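PDB 4U3W: 2-aminomuconate 6-semialdehyde dehydrogenase from Burkholderia cenocepacia, which probably oxidises 2-aminomuconate 6-semialdehyde to 2-aminomuconate, using a nicotinamide cofactor as other members of the aldehyde dehydrogenase family do. Local coordinates for residues F282-F287 / W441-A446; V312-P317 / C414-F419; T343-L348 / V390-W395. One frame throughout, in Å; residues are numbered along the deposited sequence.

Interaction 1 (F282-F287 / W441-A446); sequences FADADF and WTTQLA
A type I beta turn, Phe282 to Ala285, follows strand 277-281 at the C-terminal ends of two neighbouring parallel strands, 277-281 and 437-441, of the seven-stranded sheet in the aldehyde dehydrogenase catalytic domain. Just past the strand, Phe282 N donates to Trp441 O at 3.1 Å with an N-H...O angle of 166°, almost along the C=O axis. The same oxygen lies in the plane of the Phe282 ring, at its edge. Beside it, Ala285 CB packs on Trp441 CB at 3.8 Å.

Farther along, the contact turns polar and centres on Asp284. Its CG sits in the crowded position between the backbone N and the carbonyl carbon (chi1 65°), which swings the carboxylate over to the 442-444 backbone. Thr442 OG1 gives its proton to the syn lone pair of Asp284 OD1 at 2.6 Å. Thr443 N reaches the same OD1 from above the carboxylate plane, at 3.2 Å. Thr442 OG1 in turn accepts from Gln444 N at 3.1 Å, forming an ST turn just before helix 445-452. Thr443 OG1 returns a bond to Asp284 O, 2.7 Å away and above the carbonyl plane. Thr443 and Leu445 also make backbone hydrogen bonds to a second subunit, so this loop lies at a subunit interface.

With two donors on OD1 and a salt bridge from OD2 to Arg447, the Asp284 carboxylate is fixed in rotation and probably stays ionised, while each threonine hydroxyl has its proton directed to an Asp284 oxygen.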
loop_
_atom_site.group_PDB
_atom_site.type_symbol
_atom_site.label_atom_id
_atom_site.label_comp_id
_atom_site.label_asym_id
_atom_site.label_seq_id
_atom_site.Cartn_x
_atom_site.Cartn_y
_atom_site.Cartn_z
ATOM N N PHE A 282 -10.155 27.314 20.896
ATOM C CA PHE A 282 -9.195 28.391 21.031
ATOM C C PHE A 282 -9.885 29.743 20.730
ATOM O O PHE A 282 -10.872 29.764 19.978
ATOM C CB PHE A 282 -8.008 28.138 20.080
ATOM C CG PHE A 282 -7.082 27.056 20.569
ATOM C CD1 PHE A 282 -6.035 27.362 21.438
ATOM C CD2 PHE A 282 -7.292 25.717 20.198
ATOM C CE1 PHE A 282 -5.190 26.382 21.901
ATOM C CE2 PHE A 282 -6.435 24.720 20.638
ATOM C CZ PHE A 282 -5.389 25.047 21.501
ATOM N N ALA A 283 -9.358 30.857 21.270
ATOM C CA ALA A 283 -9.939 32.184 21.020
ATOM C C ALA A 283 -9.928 32.531 19.524
ATOM O O ALA A 283 -10.752 33.320 19.079
ATOM C CB ALA A 283 -9.175 33.322 21.844
ATOM N N ASP A 284 -9.023 31.936 18.738
ATOM C CA ASP A 284 -8.960 32.242 17.305
ATOM C C ASP A 284 -9.938 31.404 16.470
ATOM O O ASP A 284 -9.941 31.476 15.232
ATOM C CB ASP A 284 -7.528 32.071 16.772
ATOM C CG ASP A 284 -7.005 30.598 16.829
ATOM O OD1 ASP A 284 -7.778 29.644 16.598
ATOM O OD2 ASP A 284 -5.782 30.393 17.083
ATOM N N ALA A 285 -10.758 30.585 17.135
ATOM C CA ALA A 285 -11.733 29.768 16.419
ATOM C C ALA A 285 -12.799 30.616 15.784
ATOM O O ALA A 285 -12.997 31.764 16.187
ATOM C CB ALA A 285 -12.396 28.693 17.378
ATOM N N ASP A 286 -13.470 30.048 14.785
ATOM C CA ASP A 286 -14.703 30.614 14.245
ATOM C C ASP A 286 -15.772 30.455 15.319
ATOM O O ASP A 286 -16.219 29.357 15.567
ATOM C CB ASP A 286 -15.075 29.896 12.928
ATOM C CG ASP A 286 -16.419 30.366 12.310
ATOM O OD1 ASP A 286 -17.345 30.851 13.008
ATOM O OD2 ASP A 286 -16.563 30.189 11.085
ATOM N N PHE A 287 -16.160 31.551 15.957
ATOM C CA PHE A 287 -16.944 31.480 17.197
ATOM C C PHE A 287 -18.302 30.849 16.971
ATOM O O PHE A 287 -18.669 29.897 17.683
ATOM C CB PHE A 287 -17.111 32.887 17.809
ATOM C CG PHE A 287 -17.856 32.897 19.157
ATOM C CD1 PHE A 287 -17.161 32.709 20.339
ATOM C CD2 PHE A 287 -19.238 33.120 19.215
ATOM C CE1 PHE A 287 -17.832 32.717 21.584
ATOM C CE2 PHE A 287 -19.925 33.156 20.441
ATOM C CZ PHE A 287 -19.210 32.967 21.632
ATOM N N TRP A 441 -11.145 23.328 17.876
ATOM C CA TRP A 441 -11.672 24.412 17.076
ATOM C C TRP A 441 -10.630 25.525 17.023
ATOM O O TRP A 441 -10.294 26.119 18.060
ATOM C CB TRP A 441 -13.018 24.937 17.641
ATOM C CG TRP A 441 -14.040 23.888 17.552
ATOM C CD1 TRP A 441 -14.253 22.879 18.452
ATOM C CD2 TRP A 441 -14.980 23.686 16.483
ATOM N NE1 TRP A 441 -15.272 22.058 18.006
ATOM C CE2 TRP A 441 -15.715 22.516 16.788
ATOM C CE3 TRP A 441 -15.257 24.372 15.295
ATOM C CZ2 TRP A 441 -16.729 22.011 15.941
ATOM C CZ3 TRP A 441 -16.252 23.883 14.468
ATOM C CH2 TRP A 441 -16.985 22.723 14.796
ATOM N N THR A 442 -10.099 25.765 15.820
ATOM C CA THR A 442 -9.113 26.829 15.587
ATOM C C THR A 442 -9.089 27.181 14.099
ATOM O O THR A 442 -9.339 26.313 13.262
ATOM C CB THR A 442 -7.689 26.386 16.039
ATOM O OG1 THR A 442 -6.734 27.422 15.778
ATOM C CG2 THR A 442 -7.290 25.104 15.318
ATOM N N THR A 443 -8.772 28.434 13.772
ATOM C CA THR A 443 -8.551 28.777 12.368
ATOM C C THR A 443 -7.056 28.763 11.995
ATOM O O THR A 443 -6.702 29.065 10.840
ATOM C CB THR A 443 -9.093 30.186 12.044
ATOM O OG1 THR A 443 -8.486 31.094 12.946
ATOM C CG2 THR A 443 -10.602 30.263 12.226
ATOM N N GLN A 444 -6.169 28.442 12.944
ATOM C CA GLN A 444 -4.739 28.549 12.656
ATOM C C GLN A 444 -4.133 27.256 12.141
ATOM O O GLN A 444 -4.315 26.147 12.726
ATOM C CB GLN A 444 -3.994 29.045 13.897
ATOM C CG GLN A 444 -4.385 30.459 14.258
ATOM C CD GLN A 444 -3.934 31.522 13.264
ATOM O OE1 GLN A 444 -2.726 31.767 13.076
ATOM N NE2 GLN A 444 -4.915 32.217 12.662
ATOM N N LEU A 445 -3.436 27.383 11.014
ATOM C CA LEU A 445 -2.834 26.236 10.318
ATOM C C LEU A 445 -1.869 25.422 11.185
ATOM O O LEU A 445 -2.071 24.225 11.400
ATOM C CB LEU A 445 -2.091 26.714 9.046
ATOM C CG LEU A 445 -1.345 25.640 8.233
ATOM C CD1 LEU A 445 -2.311 24.589 7.563
ATOM C CD2 LEU A 445 -0.482 26.362 7.175
ATOM N N ALA A 446 -0.834 26.076 11.705
ATOM C CA ALA A 446 0.173 25.381 12.496
ATOM C C ALA A 446 -0.438 24.772 13.772
ATOM O O ALA A 446 -0.211 23.594 14.091
ATOM C CB ALA A 446 1.331 26.336 12.833
#

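Interaction 2 (V312-P317 / C414-F419); sequences VYVERP and CHIAPF
Val312 O accepts two hydrogen bonds, from Ala417 N at 2.9 Å in the carbonyl plane and from water 1 at 3.1 Å, and a weaker C-H...O contact from Ile416 CA at 3.3 Å. The water also bonds to His415 ND1, 2.9 Å away, lying in the plane of that ring at its edge, while His415 NE2 is taken by Leu398 N.

From this point the backbone pairing runs both ways. Val312 N donates to His415 O at 2.7 Å, and Val314 N to Ala417 O at 2.9 Å, both nearly along the C=O axis. Phe419 N to Val314 O and Arg316 N to Phe419 O continue the series. This is the parallel ladder of strands 309-315 and 413-419, neighbours inside the seven-stranded mixed sheet of the catalytic domain; the axes of the two short segments lie 36° apart. Pro418, which has no N-H, falls between Ala417 and Phe419, whose N-H groups are the donors to strand 309-315.

Val312, Val314 and Ile416 share one face, their side chains pointing the same way, with Val314 CG2 on Ile416 CG2 at 3.7 Å; helix 319-331 packs there. On the other face Phe419 takes the crowded first torsion (chi1 72°), which folds its ring back across the neighbouring strand. Glu315 CB stands over that ring in a CH-pi contact, 4.0 Å from the centroid and 26° off the normal. At the solvent-exposed end the guanidinium of Arg316 lays one face on Pro418 CB, and its NE forms a salt bridge with Asp420.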
loop_
_atom_site.group_PDB
_atom_site.type_symbol
_atom_site.label_atom_id
_atom_site.label_comp_id
_atom_site.label_asym_id
_atom_site.label_seq_id
_atom_site.Cartn_x
_atom_site.Cartn_y
_atom_site.Cartn_z
ATOM N N VAL A 312 -15.441 20.286 28.042
ATOM C CA VAL A 312 -15.130 21.354 27.073
ATOM C C VAL A 312 -14.094 22.290 27.702
ATOM O O VAL A 312 -14.233 22.643 28.885
ATOM C CB VAL A 312 -16.398 22.178 26.670
ATOM C CG1 VAL A 312 -16.047 23.220 25.559
ATOM C CG2 VAL A 312 -17.508 21.232 26.193
ATOM N N TYR A 313 -13.048 22.660 26.936
ATOM C CA TYR A 313 -12.073 23.644 27.404
ATOM C C TYR A 313 -12.035 24.830 26.440
ATOM O O TYR A 313 -11.804 24.650 25.262
ATOM C CB TYR A 313 -10.660 23.061 27.536
ATOM C CG TYR A 313 -10.578 21.832 28.476
ATOM C CD1 TYR A 313 -10.516 21.971 29.857
ATOM C CD2 TYR A 313 -10.554 20.555 27.949
ATOM C CE1 TYR A 313 -10.427 20.831 30.720
ATOM C CE2 TYR A 313 -10.480 19.404 28.786
ATOM C CZ TYR A 313 -10.423 19.568 30.163
ATOM O OH TYR A 313 -10.334 18.428 30.892
ATOM N N VAL A 314 -12.245 26.035 26.964
ATOM C CA VAL A 314 -12.341 27.231 26.118
ATOM C C VAL A 314 -11.296 28.236 26.592
ATOM O O VAL A 314 -11.145 28.465 27.791
ATOM C CB VAL A 314 -13.760 27.845 26.173
ATOM C CG1 VAL A 314 -13.878 29.105 25.297
ATOM C CG2 VAL A 314 -14.802 26.784 25.744
ATOM N N GLU A 315 -10.547 28.801 25.648
ATOM C CA GLU A 315 -9.494 29.727 26.009
ATOM C C GLU A 315 -10.119 30.936 26.724
ATOM O O GLU A 315 -11.161 31.458 26.294
ATOM C CB GLU A 315 -8.686 30.153 24.778
ATOM C CG GLU A 315 -7.372 30.786 25.131
ATOM C CD GLU A 315 -6.561 31.151 23.861
ATOM O OE1 GLU A 315 -6.928 30.718 22.745
ATOM O OE2 GLU A 315 -5.586 31.884 24.023
ATOM N N ARG A 316 -9.481 31.380 27.804
ATOM C CA ARG A 316 -10.124 32.311 28.733
ATOM C C ARG A 316 -10.722 33.605 28.100
ATOM O O ARG A 316 -11.797 34.005 28.509
ATOM C CB ARG A 316 -9.139 32.697 29.860
ATOM C CG ARG A 316 -9.799 33.335 31.069
ATOM C CD ARG A 316 -8.784 33.629 32.144
ATOM N NE ARG A 316 -8.112 32.424 32.619
ATOM C CZ ARG A 316 -8.620 31.589 33.520
ATOM N NH1 ARG A 316 -9.828 31.795 34.025
ATOM N NH2 ARG A 316 -7.928 30.531 33.905
ATOM N N PRO A 317 -10.063 34.243 27.093
ATOM C CA PRO A 317 -10.705 35.485 26.621
ATOM C C PRO A 317 -12.112 35.343 25.993
ATOM O O PRO A 317 -12.846 36.327 25.955
ATOM C CB PRO A 317 -9.720 36.013 25.565
ATOM C CG PRO A 317 -8.427 35.440 25.943
ATOM C CD PRO A 317 -8.728 34.065 26.487
ATOM N N CYS A 414 -22.381 18.680 29.384
ATOM C CA CYS A 414 -20.975 18.986 29.228
ATOM C C CYS A 414 -20.598 19.914 30.365
ATOM O O CYS A 414 -21.423 20.718 30.807
ATOM C CB CYS A 414 -20.674 19.654 27.860
ATOM S SG CYS A 414 -21.574 21.174 27.480
ATOM N N HIS A 415 -19.350 19.789 30.813
ATOM C CA HIS A 415 -18.732 20.753 31.706
ATOM C C HIS A 415 -17.817 21.679 30.837
ATOM O O HIS A 415 -17.123 21.211 29.959
ATOM C CB HIS A 415 -17.919 20.054 32.814
ATOM C CG HIS A 415 -17.144 21.005 33.680
ATOM N ND1 HIS A 415 -15.857 21.415 33.376
ATOM C CD2 HIS A 415 -17.471 21.641 34.833
ATOM C CE1 HIS A 415 -15.433 22.267 34.296
ATOM N NE2 HIS A 415 -16.396 22.429 35.185
ATOM N N ILE A 416 -17.797 22.974 31.122
ATOM C CA ILE A 416 -16.922 23.930 30.384
ATOM C C ILE A 416 -15.921 24.561 31.367
ATOM O O ILE A 416 -16.331 25.058 32.430
ATOM C CB ILE A 416 -17.786 25.026 29.673
ATOM C CG1 ILE A 416 -18.982 24.324 29.005
ATOM C CG2 ILE A 416 -16.951 25.878 28.609
ATOM C CD1 ILE A 416 -19.938 25.190 28.239
ATOM N N ALA A 417 -14.618 24.538 31.031
ATOM C CA ALA A 417 -13.590 25.202 31.863
ATOM C C ALA A 417 -12.769 26.119 31.003
ATOM O O ALA A 417 -12.651 25.879 29.807
ATOM C CB ALA A 417 -12.676 24.201 32.560
ATOM N N PRO A 418 -12.212 27.194 31.608
ATOM C CA PRO A 418 -11.271 28.053 30.878
ATOM C C PRO A 418 -9.865 27.474 30.836
ATOM O O PRO A 418 -9.507 26.773 31.791
ATOM C CB PRO A 418 -11.266 29.342 31.702
ATOM C CG PRO A 418 -11.494 28.841 33.125
ATOM C CD PRO A 418 -12.436 27.658 32.991
ATOM N N PHE A 419 -9.080 27.804 29.804
ATOM C CA PHE A 419 -7.651 27.514 29.832
ATOM C C PHE A 419 -6.873 28.746 29.363
ATOM O O PHE A 419 -7.447 29.659 28.743
ATOM C CB PHE A 419 -7.310 26.255 28.994
ATOM C CG PHE A 419 -7.409 26.429 27.499
ATOM C CD1 PHE A 419 -8.627 26.230 26.848
ATOM C CD2 PHE A 419 -6.285 26.708 26.731
ATOM C CE1 PHE A 419 -8.745 26.343 25.465
ATOM C CE2 PHE A 419 -6.376 26.853 25.327
ATOM C CZ PHE A 419 -7.610 26.668 24.684
HETATM O O HOH W 1 -14.160 20.560 31.246
#

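Interaction 3 (T343-L348 / V390-W395); sequences TTMGPL and VMPTIW
Val390 opens the 390-395 segment and meets its partner in three ways. Its backbone N donates to water 2 at 2.9 Å, and the water donates onward to Gly346 O at 2.7 Å, so a single solvent molecule joins the two backbones. Its side chain, in the conformer described, has CG2 in the crowded position between N and carbonyl carbon and CG1 beside the backbone N (chi1 -58°). Both methyls meet Leu348 CD1, CG2 at 3.8 Å and CG1 at 4.0 Å, the two side chains crossing at about a right angle. The carbonyl of Val390 is touched by the methyl tip of Met345, whose CE lies 3.2 Å from Val390 O.

The CB of Met391 is directed away from 343-348, but the backbone O of Met391 accepts from Thr393 OG1 at 2.9 Å, with the hydroxyl above the carbonyl plane. Pro392 presents CD and CG: CD lies 3.8 Å from Met345 CE, and CG 4.1 Å from Met345 SD. Met345 reaches this far because its chain is extended through chi2 (-178°) and bends only at chi3 (87°), sliding past the proline in the opposite direction.

Beyond Pro392 the chain becomes strand 393-396 and leaves the loop. Thr393 OG1 has a second partner in Gly375 N, and Trp395 meets the ring of Phe361 on helix 351-366. Apolar side-chain contacts and a water bridge thus join the loop before helix 351-366 to the segment leading into strand 393-396, which lies beside 413-419 in the seven-stranded sheet of the aldehyde dehydrogenase catalytic domain.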
loop_
_atom_site.group_PDB
_atom_site.type_symbol
_atom_site.label_atom_id
_atom_site.label_comp_id
_atom_site.label_asym_id
_atom_site.label_seq_id
_atom_site.Cartn_x
_atom_site.Cartn_y
_atom_site.Cartn_z
ATOM N N THR A 343 -39.812 18.556 17.769
ATOM C CA THR A 343 -38.881 17.967 18.725
ATOM C C THR A 343 -37.457 17.957 18.190
ATOM O O THR A 343 -37.194 17.475 17.083
ATOM C CB THR A 343 -39.340 16.524 19.091
ATOM O OG1 THR A 343 -40.569 16.615 19.832
ATOM C CG2 THR A 343 -38.307 15.803 19.945
ATOM N N THR A 344 -36.504 18.435 18.968
ATOM C CA THR A 344 -35.131 18.273 18.502
ATOM C C THR A 344 -34.226 17.484 19.435
ATOM O O THR A 344 -33.064 17.208 19.088
ATOM C CB THR A 344 -34.454 19.652 18.229
ATOM O OG1 THR A 344 -34.669 20.517 19.337
ATOM C CG2 THR A 344 -35.052 20.247 16.983
ATOM N N MET A 345 -34.744 17.074 20.600
ATOM C CA MET A 345 -33.999 16.130 21.427
ATOM C C MET A 345 -34.992 15.106 22.035
ATOM O O MET A 345 -36.039 15.490 22.552
ATOM C CB MET A 345 -33.214 16.865 22.546
ATOM C CG MET A 345 -32.112 15.963 23.190
ATOM S SD MET A 345 -31.147 16.665 24.561
ATOM C CE MET A 345 -32.197 16.241 25.927
ATOM N N GLY A 346 -34.651 13.828 21.974
ATOM C CA GLY A 346 -35.499 12.759 22.540
ATOM C C GLY A 346 -35.140 12.374 23.975
ATOM O O GLY A 346 -34.333 13.037 24.604
ATOM N N PRO A 347 -35.772 11.308 24.502
ATOM C CA PRO A 347 -35.510 10.813 25.855
ATOM C C PRO A 347 -34.170 10.013 25.936
ATOM O O PRO A 347 -33.607 9.621 24.898
ATOM C CB PRO A 347 -36.697 9.834 26.101
ATOM C CG PRO A 347 -36.998 9.269 24.770
ATOM C CD PRO A 347 -36.747 10.473 23.773
ATOM N N LEU A 348 -33.702 9.739 27.149
ATOM C CA LEU A 348 -32.720 8.641 27.367
ATOM C C LEU A 348 -33.354 7.297 27.103
ATOM O O LEU A 348 -34.599 7.153 26.959
ATOM C CB LEU A 348 -32.159 8.671 28.782
ATOM C CG LEU A 348 -31.523 10.032 29.105
ATOM C CD1 LEU A 348 -31.041 10.062 30.586
ATOM C CD2 LEU A 348 -30.420 10.431 28.170
ATOM N N VAL A 390 -34.637 13.802 30.062
ATOM C CA VAL A 390 -33.913 14.762 30.905
ATOM C C VAL A 390 -33.486 15.926 30.053
ATOM O O VAL A 390 -33.406 15.822 28.821
ATOM C CB VAL A 390 -32.653 14.194 31.592
ATOM C CG1 VAL A 390 -32.992 12.982 32.487
ATOM C CG2 VAL A 390 -31.622 13.808 30.549
ATOM N N MET A 391 -33.266 17.073 30.712
ATOM C CA MET A 391 -32.960 18.313 29.971
ATOM C C MET A 391 -31.469 18.409 29.624
ATOM O O MET A 391 -30.615 17.927 30.378
ATOM C CB MET A 391 -33.387 19.580 30.773
ATOM C CG MET A 391 -34.902 19.753 31.019
ATOM S SD MET A 391 -35.968 19.593 29.567
ATOM C CE MET A 391 -35.784 21.186 28.807
ATOM N N PRO A 392 -31.154 19.057 28.478
ATOM C CA PRO A 392 -29.758 19.395 28.164
ATOM C C PRO A 392 -29.114 20.161 29.315
ATOM O O PRO A 392 -29.711 21.101 29.799
ATOM C CB PRO A 392 -29.860 20.335 26.936
ATOM C CG PRO A 392 -31.262 20.263 26.447
ATOM C CD PRO A 392 -32.123 19.690 27.561
ATOM N N THR A 393 -27.908 19.787 29.724
ATOM C CA THR A 393 -27.318 20.360 30.935
ATOM C C THR A 393 -25.903 20.864 30.667
ATOM O O THR A 393 -25.159 20.230 29.945
ATOM C CB THR A 393 -27.333 19.304 32.075
ATOM O OG1 THR A 393 -28.690 18.924 32.309
ATOM C CG2 THR A 393 -26.719 19.817 33.359
ATOM N N ILE A 394 -25.578 22.046 31.193
ATOM C CA ILE A 394 -24.239 22.621 31.107
ATOM C C ILE A 394 -23.755 22.953 32.527
ATOM O O ILE A 394 -24.478 23.578 33.288
ATOM C CB ILE A 394 -24.245 23.921 30.240
ATOM C CG1 ILE A 394 -24.691 23.654 28.791
ATOM C CG2 ILE A 394 -22.895 24.650 30.273
ATOM C CD1 ILE A 394 -25.014 25.015 28.062
ATOM N N TRP A 395 -22.541 22.518 32.879
ATOM C CA TRP A 395 -21.902 22.867 34.161
ATOM C C TRP A 395 -20.650 23.733 33.958
ATOM O O TRP A 395 -20.005 23.659 32.904
ATOM C CB TRP A 395 -21.473 21.630 34.915
ATOM C CG TRP A 395 -22.594 20.722 35.331
ATOM C CD1 TRP A 395 -23.804 21.087 35.838
ATOM C CD2 TRP A 395 -22.602 19.287 35.244
ATOM N NE1 TRP A 395 -24.567 19.960 36.075
ATOM C CE2 TRP A 395 -23.846 18.847 35.723
ATOM C CE3 TRP A 395 -21.664 18.343 34.822
ATOM C CZ2 TRP A 395 -24.187 17.504 35.776
ATOM C CZ3 TRP A 395 -21.998 17.015 34.862
ATOM C CH2 TRP A 395 -23.249 16.603 35.358
HETATM O O HOH W 2 -34.099 13.614 27.180
#

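From the N terminus, 282-287, 312-317 and 343-348 come first and their partners return in reverse order. Interaction 3 closes the shortest loop, with 41 residues between its segments; interaction 2 encloses it in a loop of 96, and interaction 1 encloses both in one of 153, so the contacts nest and none cross. Each has at least one segment on, or directly following, a strand of the seven-stranded sheet. Interactions 1 and 2 touch where Glu315 OE1 receives Ala283 N and the rings of Phe282 and Phe419 meet edge-to-face. Interactions 2 and 3 join through probable backbone hydrogen bonds of Trp395 with Cys414 and Ile416. Interactions 1 and 3 stay about 12 Å apart at their nearest atoms.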